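Local coordinates for interleukin-10-like protein (PDB 1LQS) that mimics host interleukin-10, binding the human IL-10 receptor to induce immunosuppressive signalling that the virus exploits to evade host defences, at residues C[25-30]-C[99-104]; C[65-70]-C[105-110]. One frame throughout, in Å; residues are numbered along the deposited sequence.

Helix 89-106 serves both contacts, meeting helix 25-42 in contact 1 and, through its last turn and the residue after it, helix 62-84 in contact 2; the centres lie about 12 Å apart. Contact 2 is the deeper, about 3 Å from the centre of the chain, with mainly sulfur and methyl packing and one long salt bridge at its outer side. Contact 1, about 13 Å from that centre, is partly buried and pairs an arginine–serine hydrogen-bonded grip with aliphatic packing. Polar links join them: R27 of contact 1 forms a salt bridge with D105, and Y103 reaches D67. Both also touch the second subunit.

Contact 1: C[25-30]-C[99-104]; sequences ATRLQD and LESIYK
R27 reaches from helix 25-42 to S101 on helix 89-106 and holds its hydroxyl with two nitrogens. NE and NH2 of R27 each donate to S101 OG, both at 3.1 Å and both bent to about 150° at the hydrogen. The oxygen lies in the guanidinium plane, so the grip is side-on, and one acceptor atom serves both donors. S101 OG is turned anti to its own backbone N (chi1 -177°), which brings it to the guanidinium edge. NH2 of R27 also comes within 3.0 Å of the carbonyl O of S101. The stronger polar partner of R27 is D105, one turn farther along helix 89-106, whose carboxylate forms a salt bridge with NH2; NH1 adds a weak hydrogen bond to the carbonyl of D23. These partners would together limit rotation of the guanidinium.

Nearer the backbone the contact is aliphatic. I102 sets CG1 and CD1 against the base of the R27 side chain, each 3.8 Å from R27 CB, while its CA lies over one guanidinium face. L149 of the second subunit also packs on I102. The axes approach to 9.9 Å with N-to-C directions 154° apart. Such a near-antiparallel helix pair, mixing polar grip and apolar filling, is an element of the helical bundle of the IL-10 family cytokines.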
loop_
_atom_site.group_PDB
_atom_site.type_symbol
_atom_site.label_atom_id
_atom_site.label_comp_id
_atom_site.label_asym_id
_atom_site.label_seq_id
_atom_site.Cartn_x
_atom_site.Cartn_y
_atom_site.Cartn_z
ATOM N N ALA C 25 19.856 -12.777 6.926
ATOM C CA ALA C 25 19.755 -13.584 8.138
ATOM C C ALA C 25 21.008 -13.666 9.037
ATOM O O ALA C 25 20.898 -13.512 10.257
ATOM C CB ALA C 25 19.270 -14.978 7.783
ATOM N N THR C 26 22.188 -13.879 8.462
ATOM C CA THR C 26 23.392 -13.994 9.285
ATOM C C THR C 26 23.804 -12.688 9.952
ATOM O O THR C 26 24.233 -12.689 11.112
ATOM C CB THR C 26 24.593 -14.552 8.493
ATOM O OG1 THR C 26 24.269 -15.848 7.983
ATOM C CG2 THR C 26 25.798 -14.704 9.412
ATOM N N ARG C 27 23.683 -11.578 9.231
ATOM C CA ARG C 27 24.028 -10.291 9.814
ATOM C C ARG C 27 22.969 -9.949 10.847
ATOM O O ARG C 27 23.260 -9.333 11.874
ATOM C CB ARG C 27 24.107 -9.206 8.747
ATOM C CG ARG C 27 25.311 -9.356 7.836
ATOM C CD ARG C 27 24.859 -9.619 6.416
ATOM N NE ARG C 27 25.186 -8.499 5.542
ATOM C CZ ARG C 27 24.598 -8.281 4.374
ATOM N NH1 ARG C 27 23.649 -9.101 3.948
ATOM N NH2 ARG C 27 24.976 -7.253 3.629
ATOM N N LEU C 28 21.735 -10.342 10.582
ATOM C CA LEU C 28 20.703 -10.085 11.561
ATOM C C LEU C 28 21.104 -10.845 12.822
ATOM O O LEU C 28 20.944 -10.347 13.936
ATOM C CB LEU C 28 19.353 -10.588 11.070
ATOM C CG LEU C 28 18.571 -9.659 10.154
ATOM C CD1 LEU C 28 17.360 -10.382 9.577
ATOM C CD2 LEU C 28 18.143 -8.460 10.952
ATOM N N GLN C 29 21.645 -12.051 12.650
ATOM C CA GLN C 29 22.046 -12.860 13.802
ATOM C C GLN C 29 23.283 -12.320 14.514
ATOM O O GLN C 29 23.333 -12.327 15.740
ATOM C CB GLN C 29 22.271 -14.309 13.390
ATOM C CG GLN C 29 22.319 -15.253 14.556
ATOM C CD GLN C 29 22.646 -16.643 14.116
ATOM O OE1 GLN C 29 23.640 -16.863 13.425
ATOM N NE2 GLN C 29 21.816 -17.600 14.504
ATOM N N ASP C 30 24.281 -11.868 13.758
ATOM C CA ASP C 30 25.463 -11.285 14.378
ATOM C C ASP C 30 25.030 -10.116 15.270
ATOM O O ASP C 30 25.412 -10.055 16.434
ATOM C CB ASP C 30 26.444 -10.726 13.345
ATOM C CG ASP C 30 26.975 -11.772 12.398
ATOM O OD1 ASP C 30 26.991 -12.981 12.738
ATOM O OD2 ASP C 30 27.401 -11.360 11.298
ATOM N N LEU C 99 25.398 -3.322 10.648
ATOM C CA LEU C 99 24.174 -2.655 10.261
ATOM C C LEU C 99 24.464 -1.928 8.971
ATOM O O LEU C 99 23.620 -1.863 8.075
ATOM C CB LEU C 99 23.737 -1.682 11.351
ATOM C CG LEU C 99 22.325 -1.101 11.252
ATOM C CD1 LEU C 99 21.310 -2.188 10.898
ATOM C CD2 LEU C 99 21.991 -0.445 12.580
ATOM N N GLU C 100 25.679 -1.403 8.872
ATOM C CA GLU C 100 26.106 -0.688 7.679
ATOM C C GLU C 100 26.057 -1.686 6.509
ATOM O O GLU C 100 25.507 -1.398 5.447
ATOM C CB GLU C 100 27.526 -0.152 7.896
ATOM C CG GLU C 100 27.965 0.965 6.954
ATOM C CD GLU C 100 27.073 2.202 7.030
ATOM O OE1 GLU C 100 26.811 2.694 8.151
ATOM O OE2 GLU C 100 26.642 2.695 5.968
ATOM N N SER C 101 26.610 -2.876 6.729
ATOM C CA SER C 101 26.631 -3.914 5.712
ATOM C C SER C 101 25.224 -4.164 5.184
ATOM O O SER C 101 25.012 -4.257 3.970
ATOM C CB SER C 101 27.206 -5.205 6.297
ATOM O OG SER C 101 27.301 -6.217 5.314
ATOM N N ILE C 102 24.266 -4.273 6.101
ATOM C CA ILE C 102 22.875 -4.494 5.723
ATOM C C ILE C 102 22.305 -3.326 4.893
ATOM O O ILE C 102 21.665 -3.552 3.865
ATOM C CB ILE C 102 21.985 -4.708 6.975
ATOM C CG1 ILE C 102 22.463 -5.944 7.734
ATOM C CG2 ILE C 102 20.533 -4.887 6.565
ATOM C CD1 ILE C 102 21.592 -6.316 8.897
ATOM N N TYR C 103 22.552 -2.087 5.331
ATOM C CA TYR C 103 22.052 -0.905 4.627
ATOM C C TYR C 103 22.523 -0.799 3.182
ATOM O O TYR C 103 21.727 -0.521 2.289
ATOM C CB TYR C 103 22.453 0.373 5.361
ATOM C CG TYR C 103 21.718 1.606 4.864
ATOM C CD1 TYR C 103 20.331 1.701 4.967
ATOM C CD2 TYR C 103 22.403 2.671 4.298
ATOM C CE1 TYR C 103 19.646 2.817 4.520
ATOM C CE2 TYR C 103 21.724 3.794 3.847
ATOM C CZ TYR C 103 20.343 3.860 3.963
ATOM O OH TYR C 103 19.660 4.971 3.526
ATOM N N LYS C 104 23.817 -0.998 2.955
ATOM C CA LYS C 104 24.365 -0.930 1.609
ATOM C C LYS C 104 23.682 -1.941 0.702
ATOM O O LYS C 104 23.476 -1.673 -0.482
ATOM C CB LYS C 104 25.877 -1.185 1.628
ATOM C CG LYS C 104 26.668 -0.073 2.318
ATOM C CD LYS C 104 28.172 -0.306 2.253
ATOM C CE LYS C 104 28.926 0.820 2.953
ATOM N NZ LYS C 104 30.405 0.620 2.961
#

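Contact 2: C[65-70]-C[105-110]; sequences VMDWLL and DMRQCP
L70 and M106 meet where helix 62-84 passes the end of helix 89-106. In this apolar part, L70 CD1 lies 3.8 Å from M106 SD and 4.1 Å from its CE, the two side chains crossing at about a right angle. M106 is extended through chi2 and bends at chi3 (72°), presenting its thioether to the leucine methyl. On the preceding turn M66 adds a looser touch, its CG 4.3 Å from M106 CE. Both methionines meet the second subunit as well, M66 packing on Y152 and M106 on L149 of that chain, so this apolar patch is continuous with the dimer interface.

The ionic part is weaker. D67 OD1 stands 3.9 Å from R107 NE, a long salt bridge, at the guanidinium edge and near its plane; the carboxylate and guanidinium planes are 63° apart. D67 has stronger partners: OD1 is hydrogen-bonded to Y103 OH, and OD2 forms a salt bridge with R71 NE. R107 NH2 lies close to K117 NZ, a like charge that the carboxylate may partly offset.

R107 is the first residue to leave helical geometry, and two residues on C109 is disulfide-bonded to C19. The site is thus a disulfide-tethered helix end set against helix 62-84 beside the dimer interface, with apolar residues buried and the ionic pair at the rim.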
loop_
_atom_site.group_PDB
_atom_site.type_symbol
_atom_site.label_atom_id
_atom_site.label_comp_id
_atom_site.label_asym_id
_atom_site.label_seq_id
_atom_site.Cartn_x
_atom_site.Cartn_y
_atom_site.Cartn_z
ATOM N N VAL C 65 10.162 5.239 6.832
ATOM C CA VAL C 65 10.602 5.262 8.224
ATOM C C VAL C 65 11.776 4.317 8.441
ATOM O O VAL C 65 12.654 4.591 9.248
ATOM C CB VAL C 65 9.451 4.876 9.192
ATOM C CG1 VAL C 65 9.973 4.787 10.610
ATOM C CG2 VAL C 65 8.325 5.905 9.107
ATOM N N MET C 66 11.792 3.212 7.705
ATOM C CA MET C 66 12.856 2.230 7.839
ATOM C C MET C 66 14.186 2.852 7.464
ATOM O O MET C 66 15.193 2.599 8.136
ATOM C CB MET C 66 12.588 1.006 6.952
ATOM C CG MET C 66 13.499 -0.203 7.222
ATOM S SD MET C 66 13.145 -1.100 8.777
ATOM C CE MET C 66 14.242 -0.244 9.860
ATOM N N ASP C 67 14.193 3.663 6.403
ATOM C CA ASP C 67 15.427 4.312 5.951
ATOM C C ASP C 67 15.842 5.358 6.953
ATOM O O ASP C 67 17.007 5.415 7.359
ATOM C CB ASP C 67 15.260 4.991 4.593
ATOM C CG ASP C 67 16.606 5.321 3.940
ATOM O OD1 ASP C 67 17.257 4.371 3.447
ATOM O OD2 ASP C 67 17.023 6.512 3.928
ATOM N N TRP C 68 14.884 6.190 7.348
ATOM C CA TRP C 68 15.158 7.234 8.315
ATOM C C TRP C 68 15.848 6.633 9.514
ATOM O O TRP C 68 16.941 7.076 9.886
ATOM C CB TRP C 68 13.873 7.928 8.786
ATOM C CG TRP C 68 14.172 9.111 9.665
ATOM C CD1 TRP C 68 14.691 10.313 9.267
ATOM C CD2 TRP C 68 14.070 9.174 11.093
ATOM N NE1 TRP C 68 14.921 11.117 10.358
ATOM C CE2 TRP C 68 14.550 10.443 11.492
ATOM C CE3 TRP C 68 13.623 8.283 12.076
ATOM C CZ2 TRP C 68 14.598 10.842 12.836
ATOM C CZ3 TRP C 68 13.672 8.685 13.421
ATOM C CH2 TRP C 68 14.157 9.952 13.781
ATOM N N LEU C 69 15.208 5.623 10.111
ATOM C CA LEU C 69 15.749 4.958 11.289
ATOM C C LEU C 69 17.168 4.459 11.105
ATOM O O LEU C 69 18.065 4.819 11.878
ATOM C CB LEU C 69 14.865 3.797 11.708
ATOM C CG LEU C 69 13.588 4.178 12.462
ATOM C CD1 LEU C 69 12.910 2.905 12.985
ATOM C CD2 LEU C 69 13.920 5.128 13.615
ATOM N N LEU C 70 17.377 3.633 10.083
ATOM C CA LEU C 70 18.697 3.086 9.812
ATOM C C LEU C 70 19.772 4.171 9.652
ATOM O O LEU C 70 20.916 4.002 10.100
ATOM C CB LEU C 70 18.633 2.198 8.572
ATOM C CG LEU C 70 17.765 0.939 8.716
ATOM C CD1 LEU C 70 17.544 0.295 7.361
ATOM C CD2 LEU C 70 18.434 -0.034 9.667
ATOM N N ASP C 105 23.327 -3.103 1.254
ATOM C CA ASP C 105 22.650 -4.141 0.475
ATOM C C ASP C 105 21.168 -3.862 0.267
ATOM O O ASP C 105 20.600 -4.248 -0.747
ATOM C CB ASP C 105 22.809 -5.507 1.138
ATOM C CG ASP C 105 24.078 -6.209 0.720
ATOM O OD1 ASP C 105 24.245 -7.393 1.102
ATOM O OD2 ASP C 105 24.905 -5.573 0.013
ATOM N N MET C 106 20.540 -3.207 1.235
ATOM C CA MET C 106 19.128 -2.887 1.127
ATOM C C MET C 106 18.843 -1.814 0.064
ATOM O O MET C 106 17.796 -1.855 -0.595
ATOM C CB MET C 106 18.593 -2.421 2.475
ATOM C CG MET C 106 18.379 -3.514 3.498
ATOM S SD MET C 106 17.768 -2.737 5.011
ATOM C CE MET C 106 16.110 -2.305 4.516
ATOM N N ARG C 107 19.758 -0.856 -0.107
ATOM C CA ARG C 107 19.554 0.193 -1.104
ATOM C C ARG C 107 20.030 -0.250 -2.477
ATOM O O ARG C 107 20.310 0.564 -3.350
ATOM C CB ARG C 107 20.259 1.486 -0.694
ATOM C CG ARG C 107 19.678 2.097 0.565
ATOM C CD ARG C 107 20.094 3.542 0.783
ATOM N NE ARG C 107 19.218 4.503 0.108
ATOM C CZ ARG C 107 19.375 4.933 -1.144
ATOM N NH1 ARG C 107 20.381 4.491 -1.890
ATOM N NH2 ARG C 107 18.532 5.825 -1.647
ATOM N N GLN C 108 20.098 -1.560 -2.657
ATOM C CA GLN C 108 20.537 -2.156 -3.905
ATOM C C GLN C 108 19.345 -2.950 -4.465
ATOM O O GLN C 108 19.406 -3.507 -5.566
ATOM C CB GLN C 108 21.735 -3.060 -3.609
ATOM C CG GLN C 108 22.702 -3.283 -4.746
ATOM C CD GLN C 108 24.095 -3.637 -4.238
ATOM O OE1 GLN C 108 24.858 -4.350 -4.901
ATOM N NE2 GLN C 108 24.438 -3.123 -3.054
ATOM N N CYS C 109 18.264 -2.986 -3.679
ATOM C CA CYS C 109 17.018 -3.671 -4.040
ATOM C C CYS C 109 15.832 -2.686 -3.984
ATOM O O CYS C 109 15.432 -2.231 -2.906
ATOM C CB CYS C 109 16.743 -4.848 -3.085
ATOM S SG CYS C 109 15.135 -5.653 -3.405
ATOM N N PRO C 110 15.251 -2.353 -5.149
ATOM C CA PRO C 110 14.113 -1.430 -5.285
ATOM C C PRO C 110 12.953 -1.804 -4.381
ATOM O O PRO C 110 12.410 -0.974 -3.649
ATOM C CB PRO C 110 13.725 -1.568 -6.749
ATOM C CG PRO C 110 15.017 -1.875 -7.405
ATOM C CD PRO C 110 15.650 -2.875 -6.466
#